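Local coordinates for protein ERPC (Borrelia burgdorferi, PDB 4BXM) that probably helps the Lyme disease spirochaete evade complement, acting as an outer surface lipoprotein that binds the host regulator factor H, at residues A36-L41 with V143-L148. Numbering follows the deposited sequence.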
ATOM      1  N   ALA A  36       9.567   5.283  -9.006  1.00 45.22           N
ATOM      2  CA  ALA A  36       8.612   5.746 -10.040  1.00 43.35           C
ATOM      3  C   ALA A  36       7.248   6.008  -9.385  1.00 45.92           C
ATOM      4  O   ALA A  36       6.917   5.362  -8.369  1.00 41.12           O
ATOM      5  CB  ALA A  36       8.456   4.682 -11.109  1.00 40.27           C
ATOM      6  N   ASP A  37       6.457   6.934  -9.939  1.00 40.00           N
ATOM      7  CA  ASP A  37       5.091   7.154  -9.465  1.00 40.92           C
ATOM      8  C   ASP A  37       4.345   5.925  -9.984  1.00 42.50           C
ATOM      9  O   ASP A  37       4.474   5.624 -11.169  1.00 42.80           O
ATOM     10  CB  ASP A  37       4.475   8.378 -10.116  1.00 41.71           C
ATOM     11  CG  ASP A  37       5.223   9.614  -9.829  1.00 47.41           C
ATOM     12  OD1 ASP A  37       5.714   9.792  -8.690  1.00 49.27           O
ATOM     13  OD2 ASP A  37       5.328  10.436 -10.764  1.00 57.31           O
ATOM     14  N   LEU A  38       3.611   5.188  -9.148  1.00 32.27           N
ATOM     15  CA  LEU A  38       2.863   4.030  -9.678  1.00 30.97           C
ATOM     16  C   LEU A  38       1.382   4.309  -9.976  1.00 31.49           C
ATOM     17  O   LEU A  38       0.863   3.981 -11.062  1.00 32.17           O
ATOM     18  CB  LEU A  38       3.014   2.822  -8.757  1.00 31.20           C
ATOM     19  CG  LEU A  38       2.251   1.560  -9.194  1.00 30.36           C
ATOM     20  CD1 LEU A  38       2.734   1.036 -10.541  1.00 32.64           C
ATOM     21  CD2 LEU A  38       2.281   0.471  -8.120  1.00 33.15           C
ATOM     22  N   GLY A  39       0.678   4.893  -9.010  1.00 30.87           N
ATOM     23  CA  GLY A  39      -0.738   5.159  -9.180  1.00 25.99           C
ATOM     24  C   GLY A  39      -1.318   5.684  -7.893  1.00 29.58           C
ATOM     25  O   GLY A  39      -0.627   6.381  -7.071  1.00 28.15           O
ATOM     26  N   ASP A  40      -2.587   5.339  -7.707  1.00 27.01           N
ATOM     27  CA  ASP A  40      -3.297   5.668  -6.502  1.00 28.07           C
ATOM     28  C   ASP A  40      -3.485   4.485  -5.553  1.00 27.49           C
ATOM     29  O   ASP A  40      -3.831   3.417  -5.998  1.00 26.62           O
ATOM     30  CB  ASP A  40      -4.698   6.147  -6.886  1.00 28.49           C
ATOM     31  CG  ASP A  40      -4.683   7.570  -7.484  1.00 33.82           C
ATOM     32  OD1 ASP A  40      -3.677   8.300  -7.316  1.00 35.37           O
ATOM     33  OD2 ASP A  40      -5.718   7.964  -8.024  1.00 43.69           O
ATOM     34  N   LEU A  41      -3.365   4.746  -4.248  1.00 25.99           N
ATOM     35  CA  LEU A  41      -3.803   3.823  -3.231  1.00 24.87           C
ATOM     36  C   LEU A  41      -5.051   4.387  -2.556  1.00 24.05           C
ATOM     37  O   LEU A  41      -5.022   5.439  -1.936  1.00 22.69           O
ATOM     38  CB  LEU A  41      -2.697   3.505  -2.195  1.00 24.60           C
ATOM     39  CG  LEU A  41      -3.031   2.400  -1.175  1.00 26.16           C
ATOM     40  CD1 LEU A  41      -2.993   1.050  -1.815  1.00 29.61           C
ATOM     41  CD2 LEU A  41      -2.046   2.394  -0.015  1.00 27.07           C
ATOM     42  N   VAL A 143       9.834  -5.786  -4.115  1.00 35.22           N
ATOM     43  CA  VAL A 143       9.344  -4.442  -4.435  1.00 37.47           C
ATOM     44  C   VAL A 143       9.306  -3.573  -3.175  1.00 34.49           C
ATOM     45  O   VAL A 143       9.097  -4.045  -2.025  1.00 34.96           O
ATOM     46  CB  VAL A 143       7.936  -4.619  -5.074  1.00 40.08           C
ATOM     47  CG1 VAL A 143       6.936  -4.781  -3.938  1.00 43.92           C
ATOM     48  CG2 VAL A 143       7.506  -3.481  -5.981  1.00 41.73           C
ATOM     49  N   GLU A 144       9.510  -2.292  -3.342  1.00 35.25           N
ATOM     50  CA  GLU A 144       9.421  -1.395  -2.215  1.00 30.34           C
ATOM     51  C   GLU A 144       8.444  -0.290  -2.582  1.00 31.88           C
ATOM     52  O   GLU A 144       8.379   0.123  -3.742  1.00 29.18           O
ATOM     53  CB  GLU A 144      10.787  -0.830  -1.874  1.00 31.94           C
ATOM     54  CG  GLU A 144      10.842  -0.097  -0.531  1.00 34.98           C
ATOM     55  CD  GLU A 144      12.151   0.643  -0.296  1.00 40.78           C
ATOM     56  OE1 GLU A 144      13.140   0.271  -0.974  1.00 40.77           O
ATOM     57  OE2 GLU A 144      12.206   1.578   0.568  1.00 38.76           O
ATOM     58  N   TYR A 145       7.692   0.203  -1.611  1.00 26.18           N
ATOM     59  CA  TYR A 145       6.651   1.156  -1.911  1.00 26.29           C
ATOM     60  C   TYR A 145       6.916   2.383  -1.078  1.00 27.14           C
ATOM     61  O   TYR A 145       7.444   2.277   0.004  1.00 27.83           O
ATOM     62  CB  TYR A 145       5.207   0.625  -1.638  1.00 23.93           C
ATOM     63  CG  TYR A 145       4.763  -0.423  -2.609  1.00 25.29           C
ATOM     64  CD1 TYR A 145       4.195  -0.068  -3.818  1.00 24.51           C
ATOM     65  CD2 TYR A 145       4.892  -1.759  -2.328  1.00 23.80           C
ATOM     66  CE1 TYR A 145       3.822  -1.024  -4.747  1.00 25.24           C
ATOM     67  CE2 TYR A 145       4.460  -2.709  -3.212  1.00 22.83           C
ATOM     68  CZ  TYR A 145       3.918  -2.346  -4.426  1.00 23.02           C
ATOM     69  OH  TYR A 145       3.543  -3.261  -5.397  1.00 22.93           O
ATOM     70  N   ALA A 146       6.470   3.540  -1.574  1.00 29.01           N
ATOM     71  CA  ALA A 146       6.483   4.785  -0.780  1.00 30.46           C
ATOM     72  C   ALA A 146       5.283   5.674  -1.016  1.00 27.31           C
ATOM     73  O   ALA A 146       4.698   5.749  -2.127  1.00 26.76           O
ATOM     74  CB  ALA A 146       7.776   5.563  -1.012  1.00 31.30           C
ATOM     75  N   ILE A 147       4.907   6.329   0.062  1.00 26.65           N
ATOM     76  CA  ILE A 147       3.723   7.189   0.084  1.00 28.46           C
ATOM     77  C   ILE A 147       4.060   8.416   0.899  1.00 24.55           C
ATOM     78  O   ILE A 147       4.561   8.312   2.010  1.00 25.41           O
ATOM     79  CB  ILE A 147       2.501   6.534   0.806  1.00 25.31           C
ATOM     80  CG1 ILE A 147       1.991   5.354   0.011  1.00 28.65           C
ATOM     81  CG2 ILE A 147       1.417   7.574   0.965  1.00 29.50           C
ATOM     82  CD1 ILE A 147       1.175   4.313   0.756  1.00 29.28           C
ATOM     83  N   LEU A 148       3.659   9.581   0.433  1.00 25.45           N
ATOM     84  CA  LEU A 148       3.956  10.785   1.193  1.00 27.02           C
ATOM     85  C   LEU A 148       3.426  10.787   2.625  1.00 24.91           C
ATOM     86  O   LEU A 148       2.275  10.557   2.922  1.00 26.25           O
ATOM     87  CB  LEU A 148       3.455  12.030   0.417  1.00 32.18           C
ATOM     88  CG  LEU A 148       4.007  13.391   0.816  1.00 39.15           C
ATOM     89  CD1 LEU A 148       5.529  13.459   0.612  1.00 41.82           C
ATOM     90  CD2 LEU A 148       3.306  14.446  -0.040  1.00 38.28           C
TER
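Leu38 and Tyr145 meet across an intervening strand, and a classic beta bulge lies on the leucine side: both Leu38 and Gly39 face Ile26 of strand 21-29. The extra residue lets Leu38 and Leu41, three positions apart, point to the same face and match Tyr145 and Ile147, two apart. Because strand 21-29 separates 36-41 from 143-148, no hydrogen bond joins the two segments, and the CA atoms of Leu38 and Tyr145 stay 9.1 Å apart. The CD2 methyl of Leu38 reaches the edge of the phenol ring, lying near its plane, 4.0 Å from Tyr145 CE1. With CG of Tyr145 turned anti to its carbonyl carbon (chi1 -71°), the side chain extends over the intervening strand, touching Ile26 and Asn28. A hydrogen bond to Glu103 holds the hydroxyl end in place, while Phe71, packed edge-to-face, Phe130 and Leu38 probably limit turning of the ring.

Further along, Leu41 and Ile147 make a second apolar contact; Ile147 also packs on Val24, the residue to which the Leu41 backbone is hydrogen-bonded. The side chains cross at about a right angle, and Leu41 CD2 lies 3.8 Å from Ile147 CD1.

Both pairs lie in a largely buried layer on one face of the antiparallel sheet. From strand 50-56, Thr52 packs against Leu41, whereas Leu54 and Val56 pack against Leu38; strand 125-134 flanks 143-148, which leads directly into the C-terminal helix 149-156.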